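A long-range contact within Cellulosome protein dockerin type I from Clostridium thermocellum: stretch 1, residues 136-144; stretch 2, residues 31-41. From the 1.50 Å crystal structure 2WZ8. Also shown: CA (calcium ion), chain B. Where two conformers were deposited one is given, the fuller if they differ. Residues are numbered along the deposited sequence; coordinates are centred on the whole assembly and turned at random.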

ATOM      1  N   SER A 136     -11.039 -11.253   2.166  1.00 20.81           N
ATOM      2  CA  SER A 136     -10.875  -9.827   2.510  0.50 19.56           C
ATOM      3  C   SER A 136      -9.672  -9.252   1.784  1.00 17.72           C
ATOM      4  O   SER A 136      -8.574  -9.818   1.826  1.00 17.47           O
ATOM      5  CB  SER A 136     -10.693  -9.667   4.023  0.50 19.68           C
ATOM      6  OG  SER A 136     -10.958  -8.353   4.478  0.50 19.89           O
ATOM      7  N   TYR A 137      -9.880  -8.116   1.126  1.00 16.47           N
ATOM      8  CA  TYR A 137      -8.830  -7.489   0.317  1.00 13.90           C
ATOM      9  C   TYR A 137      -8.490  -6.090   0.793  1.00 13.73           C
ATOM     10  O   TYR A 137      -9.356  -5.307   1.229  1.00 14.01           O
ATOM     11  CB  TYR A 137      -9.218  -7.410  -1.164  1.00 14.57           C
ATOM     12  CG  TYR A 137      -9.329  -8.772  -1.818  1.00 15.18           C
ATOM     13  CD1 TYR A 137      -8.214  -9.385  -2.381  1.00 16.11           C
ATOM     14  CD2 TYR A 137     -10.526  -9.457  -1.818  1.00 17.72           C
ATOM     15  CE1 TYR A 137      -8.312 -10.629  -2.953  1.00 17.20           C
ATOM     16  CE2 TYR A 137     -10.633 -10.711  -2.398  1.00 18.64           C
ATOM     17  CZ  TYR A 137      -9.511 -11.287  -2.942  1.00 17.90           C
ATOM     18  OH  TYR A 137      -9.627 -12.518  -3.534  1.00 21.44           O
ATOM     19  N   ALA A 138      -7.209  -5.788   0.684  1.00 13.09           N
ATOM     20  CA  ALA A 138      -6.717  -4.403   0.762  1.00 11.98           C
ATOM     21  C   ALA A 138      -7.173  -3.590  -0.446  1.00 11.20           C
ATOM     22  O   ALA A 138      -7.539  -4.154  -1.463  1.00 11.59           O
ATOM     23  CB  ALA A 138      -5.172  -4.378   0.834  1.00 12.35           C
ATOM     24  N   PRO A 139      -7.176  -2.265  -0.329  1.00 11.35           N
ATOM     25  CA  PRO A 139      -7.363  -1.491  -1.549  1.00 10.41           C
ATOM     26  C   PRO A 139      -6.260  -1.805  -2.561  1.00 10.80           C
ATOM     27  O   PRO A 139      -5.177  -2.301  -2.210  1.00 11.49           O
ATOM     28  CB  PRO A 139      -7.212  -0.051  -1.080  1.00 10.92           C
ATOM     29  CG  PRO A 139      -6.354  -0.136   0.107  1.00 12.99           C
ATOM     30  CD  PRO A 139      -6.706  -1.419   0.779  1.00 11.34           C
ATOM     31  N   ASN A 140      -6.545  -1.445  -3.806  1.00 10.03           N
ATOM     32  CA  ASN A 140      -5.501  -1.419  -4.846  1.00  9.75           C
ATOM     33  C   ASN A 140      -4.559  -0.249  -4.535  1.00  9.50           C
ATOM     34  O   ASN A 140      -5.009   0.851  -4.235  1.00 10.74           O
ATOM     35  CB  ASN A 140      -6.117  -1.268  -6.229  1.00  9.99           C
ATOM     36  CG  ASN A 140      -6.927  -2.456  -6.649  1.00 10.66           C
ATOM     37  OD1 ASN A 140      -6.863  -3.512  -6.018  1.00 11.88           O
ATOM     38  ND2 ASN A 140      -7.670  -2.303  -7.723  1.00 13.27           N
ATOM     39  N   ILE A 141      -3.261  -0.495  -4.603  1.00  9.21           N
ATOM     40  CA  ILE A 141      -2.255   0.501  -4.235  1.00  9.18           C
ATOM     41  C   ILE A 141      -1.550   1.007  -5.476  1.00  8.32           C
ATOM     42  O   ILE A 141      -1.037   0.229  -6.273  1.00  9.57           O
ATOM     43  CB  ILE A 141      -1.257  -0.017  -3.207  1.00  9.38           C
ATOM     44  CG1 ILE A 141      -1.984  -0.624  -1.993  1.00 12.35           C
ATOM     45  CG2 ILE A 141      -0.230   1.071  -2.814  1.00 10.41           C
ATOM     46  CD1 ILE A 141      -2.675   0.307  -1.139  1.00 16.47           C
ATOM     47  N   ASP A 142      -1.584   2.325  -5.646  1.00  9.20           N
ATOM     48  CA  ASP A 142      -0.955   3.008  -6.794  1.00  8.93           C
ATOM     49  C   ASP A 142       0.520   3.364  -6.529  1.00  8.89           C
ATOM     50  O   ASP A 142       1.441   3.064  -7.311  1.00 10.08           O
ATOM     51  CB  ASP A 142      -1.789   4.240  -7.142  1.00  9.61           C
ATOM     52  CG  ASP A 142      -1.303   4.989  -8.360  1.00  9.52           C
ATOM     53  OD1 ASP A 142      -0.386   4.501  -9.067  1.00 10.60           O
ATOM     54  OD2 ASP A 142      -1.921   6.041  -8.654  1.00 10.96           O
ATOM     55  N   LYS A 143       0.719   4.044  -5.418  1.00  8.97           N
ATOM     56  CA  LYS A 143       2.033   4.526  -4.971  1.00  9.46           C
ATOM     57  C   LYS A 143       1.940   4.951  -3.510  1.00 10.20           C
ATOM     58  O   LYS A 143       0.860   5.075  -2.961  1.00  9.77           O
ATOM     59  CB  LYS A 143       2.532   5.704  -5.829  1.00 10.44           C
ATOM     60  CG  LYS A 143       1.649   6.894  -5.816  1.00 10.82           C
ATOM     61  CD  LYS A 143       2.322   8.113  -6.438  1.00 12.14           C
ATOM     62  CE  LYS A 143       1.390   9.282  -6.608  1.00 14.30           C
ATOM     63  NZ  LYS A 143       2.060  10.542  -7.095  1.00 19.73           N
ATOM     64  N   ILE A 144       3.103   5.153  -2.912  1.00  9.83           N
ATOM     65  CA  ILE A 144       3.247   5.794  -1.607  1.00 10.00           C
ATOM     66  C   ILE A 144       4.258   6.928  -1.681  1.00 10.40           C
ATOM     67  O   ILE A 144       5.113   6.974  -2.566  1.00 12.09           O
ATOM     68  CB  ILE A 144       3.632   4.774  -0.497  1.00 10.91           C
ATOM     69  CG1 ILE A 144       5.062   4.269  -0.646  1.00 10.43           C
ATOM     70  CG2 ILE A 144       2.615   3.597  -0.383  1.00 11.78           C
ATOM     71  CD1 ILE A 144       5.512   3.385   0.490  1.00 13.00           C
TER
HETATM   72 CA    CA B1149       1.472   3.490  -9.828  1.00 10.14          CA
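Stretch 2, residues 31-41: AASGGQYVGWI

Two segments distant in sequence can be joined by very few backbone hydrogen bonds when side chains, waters and a metal ion complete the seam, and residues 31-41 lying on residues 136-144 illustrate the principle. Stretch 2 begins as a loop, in which Gly34 and Gly35 both adopt positive phi and Gly35 N bonds back to Ala32 O at 2.9 Å; it then extends as a strand from Gln36 to Gly39 and leaves that strand at Trp40, whose phi/psi of 55/41° breaks the extended course. Its strand runs broadly antiparallel to strand 140-144, the N-to-C directions differing by 134° and the axes approaching to 4.7 Å, so the two are markedly splayed.

At the start of stretch 1, Ser136 makes no contact. Tyr137 is the first to engage: its ring receives the edge of Trp40 in an offset edge-to-face pair, with planes at 90° and centroids 5.3 Å apart, and Tyr137 CE1 lies 3.5 Å from Trp40 CE3. Next, Ala138 N donates to Ile41 O at 2.8 Å, while Ala138 CB packs 3.8 Å from Ile41 CG2. Pro139 turns its CB away, leaving its carbonyl O 4.0 Å from Ile41 CD1.

Asn140 faces Gly39, their CA atoms 4.8 Å apart, and here water fills the gap between the stretches. Water 1 donates to Asn140 OD1 (2.7 Å) and accepts from Trp40 N (2.9 Å); water 2 donates to Asn140 OD1 (3.0 Å) and Ala138 O (2.9 Å) and accepts from Ile41 N (3.1 Å). The absence of a side chain at Gly39 matters, since a CB there would be crowded by Tyr37 CE1 within its own stretch.

The single antiparallel bridge follows. Val38 N donates to Ile141 O at 2.9 Å, nearly linearly, and Ile141 N returns a bond to Val38 O at 3.1 Å. The side chain of Ile141 meets Ile41, CG1 to CD1 at 3.8 Å.

Asp142, its CA 4.4 Å from that of Tyr37, joins the strand to the loop. Its OD2 accepts from Ser33 N at 2.9 Å, while calcium is bound by Asp142 OD1 (2.2 Å) and Asp142 O (2.5 Å), together with Ser33 O and Gln36 O (2.3 Å each) and ligands elsewhere in the structure. Shared coordination accounts for the 3.1 Å approach of Asp142 OD1 to Gln36 O, two oxygens with no hydrogen bond between them. Beyond, Lys143 CD rests 3.6 Å from Ser33 OG, and Ile144 is out of reach.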

ATOM      1  N   ALA A  31      -5.270   5.766 -15.548  1.00 15.07           N
ATOM      2  CA  ALA A  31      -5.694   6.736 -14.527  1.00 14.69           C
ATOM      3  C   ALA A  31      -4.753   6.733 -13.320  1.00 12.69           C
ATOM      4  O   ALA A  31      -4.782   7.658 -12.521  1.00 13.25           O
ATOM      5  CB  ALA A  31      -7.096   6.436 -14.022  1.00 15.46           C
ATOM      6  N   ALA A  32      -3.888   5.724 -13.216  1.00 12.63           N
ATOM      7  CA  ALA A  32      -2.935   5.582 -12.092  1.00 12.43           C
ATOM      8  C   ALA A  32      -1.619   6.269 -12.348  1.00 12.62           C
ATOM      9  O   ALA A  32      -1.164   6.393 -13.492  1.00 13.70           O
ATOM     10  CB  ALA A  32      -2.703   4.071 -11.785  1.00 12.06           C
ATOM     11  N   SER A  33      -0.972   6.697 -11.272  1.00 11.85           N
ATOM     12  CA  SER A  33       0.399   7.198 -11.362  1.00 12.53           C
ATOM     13  C   SER A  33       1.314   6.166 -11.983  1.00 11.34           C
ATOM     14  O   SER A  33       1.329   4.991 -11.602  1.00 11.85           O
ATOM     15  CB  SER A  33       0.899   7.626  -9.985  1.00 12.65           C
ATOM     16  OG  SER A  33       2.171   8.212 -10.022  1.00 13.18           O
ATOM     17  N   GLY A  34       2.039   6.604 -13.005  1.00 13.02           N
ATOM     18  CA  GLY A  34       2.950   5.714 -13.705  1.00 13.43           C
ATOM     19  C   GLY A  34       2.281   4.735 -14.653  1.00 13.46           C
ATOM     20  O   GLY A  34       2.949   3.908 -15.308  1.00 16.56           O
ATOM     21  N   GLY A  35       0.964   4.835 -14.726  1.00 13.93           N
ATOM     22  CA  GLY A  35       0.138   3.983 -15.559  1.00 14.36           C
ATOM     23  C   GLY A  35      -0.065   2.560 -15.082  1.00 14.42           C
ATOM     24  O   GLY A  35      -0.613   1.713 -15.784  1.00 14.76           O
ATOM     25  N   GLN A  36       0.287   2.326 -13.836  1.00 13.27           N
ATOM     26  CA  GLN A  36       0.094   0.995 -13.235  1.00 12.38           C
ATOM     27  C   GLN A  36      -0.226   1.117 -11.752  1.00  9.89           C
ATOM     28  O   GLN A  36       0.071   2.141 -11.097  1.00 10.40           O
ATOM     29  CB  GLN A  36       1.367   0.126 -13.359  1.00 12.72           C
ATOM     30  CG  GLN A  36       1.809  -0.255 -14.761  1.00 16.59           C
ATOM     31  CD  GLN A  36       3.062  -1.141 -14.667  1.00 20.26           C
ATOM     32  OE1 GLN A  36       2.959  -2.309 -14.380  1.00 26.54           O
ATOM     33  NE2 GLN A  36       4.218  -0.571 -14.875  1.00 26.74           N
ATOM     34  N   TYR A  37      -0.731   0.010 -11.224  1.00 10.02           N
ATOM     35  CA  TYR A  37      -1.033  -0.178  -9.784  1.00  9.48           C
ATOM     36  C   TYR A  37      -0.820  -1.630  -9.444  1.00  9.36           C
ATOM     37  O   TYR A  37      -0.531  -2.461 -10.329  1.00 10.61           O
ATOM     38  CB  TYR A  37      -2.437   0.282  -9.415  1.00  9.44           C
ATOM     39  CG  TYR A  37      -3.482  -0.609 -10.011  1.00  9.30           C
ATOM     40  CD1 TYR A  37      -4.014  -1.668  -9.289  1.00 10.56           C
ATOM     41  CD2 TYR A  37      -3.915  -0.418 -11.317  1.00 12.96           C
ATOM     42  CE1 TYR A  37      -4.909  -2.534  -9.847  1.00 11.29           C
ATOM     43  CE2 TYR A  37      -4.852  -1.297 -11.886  1.00 12.80           C
ATOM     44  CZ  TYR A  37      -5.345  -2.323 -11.141  1.00 11.96           C
ATOM     45  OH  TYR A  37      -6.266  -3.204 -11.675  1.00 16.27           O
ATOM     46  N   VAL A  38      -0.910  -1.949  -8.153  1.00  9.37           N
ATOM     47  CA  VAL A  38      -0.863  -3.347  -7.698  1.00  9.68           C
ATOM     48  C   VAL A  38      -2.206  -3.716  -7.110  1.00 10.38           C
ATOM     49  O   VAL A  38      -2.735  -3.029  -6.274  1.00 10.14           O
ATOM     50  CB  VAL A  38       0.315  -3.605  -6.729  1.00  9.75           C
ATOM     51  CG1 VAL A  38       0.232  -5.012  -6.162  1.00 10.28           C
ATOM     52  CG2 VAL A  38       1.600  -3.432  -7.451  1.00 11.13           C
ATOM     53  N   GLY A  39      -2.765  -4.818  -7.612  1.00 10.58           N
ATOM     54  CA  GLY A  39      -4.062  -5.340  -7.192  1.00 11.47           C
ATOM     55  C   GLY A  39      -3.924  -6.713  -6.574  1.00 10.43           C
ATOM     56  O   GLY A  39      -2.854  -7.314  -6.556  1.00 11.31           O
ATOM     57  N   TRP A  40      -5.070  -7.208  -6.163  1.00 10.72           N
ATOM     58  CA  TRP A  40      -5.267  -8.546  -5.577  1.00 10.40           C
ATOM     59  C   TRP A  40      -4.361  -8.764  -4.373  1.00 11.35           C
ATOM     60  O   TRP A  40      -3.795  -9.832  -4.155  1.00 11.69           O
ATOM     61  CB  TRP A  40      -5.141  -9.636  -6.636  1.00 11.44           C
ATOM     62  CG  TRP A  40      -6.209  -9.427  -7.636  1.00 11.11           C
ATOM     63  CD1 TRP A  40      -6.105  -8.761  -8.835  1.00 12.85           C
ATOM     64  CD2 TRP A  40      -7.604  -9.727  -7.485  1.00 13.88           C
ATOM     65  NE1 TRP A  40      -7.338  -8.666  -9.437  1.00 13.64           N
ATOM     66  CE2 TRP A  40      -8.272  -9.249  -8.636  1.00 14.22           C
ATOM     67  CE3 TRP A  40      -8.349 -10.338  -6.486  1.00 15.42           C
ATOM     68  CZ2 TRP A  40      -9.645  -9.365  -8.809  1.00 15.44           C
ATOM     69  CZ3 TRP A  40      -9.715 -10.474  -6.665  1.00 16.49           C
ATOM     70  CH2 TRP A  40     -10.342  -9.993  -7.828  1.00 17.43           C
ATOM     71  N   ILE A  41      -4.272  -7.699  -3.585  1.00 10.98           N
ATOM     72  CA  ILE A  41      -3.601  -7.748  -2.276  1.00 11.13           C
ATOM     73  C   ILE A  41      -4.636  -8.164  -1.247  1.00 11.40           C
ATOM     74  O   ILE A  41      -5.541  -7.430  -0.924  1.00 12.51           O
ATOM     75  CB  ILE A  41      -3.001  -6.381  -1.872  1.00 10.30           C
ATOM     76  CG1 ILE A  41      -2.068  -5.826  -2.938  1.00 10.94           C
ATOM     77  CG2 ILE A  41      -2.291  -6.484  -0.533  1.00 11.79           C
ATOM     78  CD1 ILE A  41      -1.811  -4.322  -2.762  1.00 12.07           C
TER
HETATM   79  O   HOH W   1      -7.586  -5.962  -6.926  1.00 13.28           O
HETATM   80  O   HOH W   2      -6.130  -5.278  -3.752  1.00 14.13           O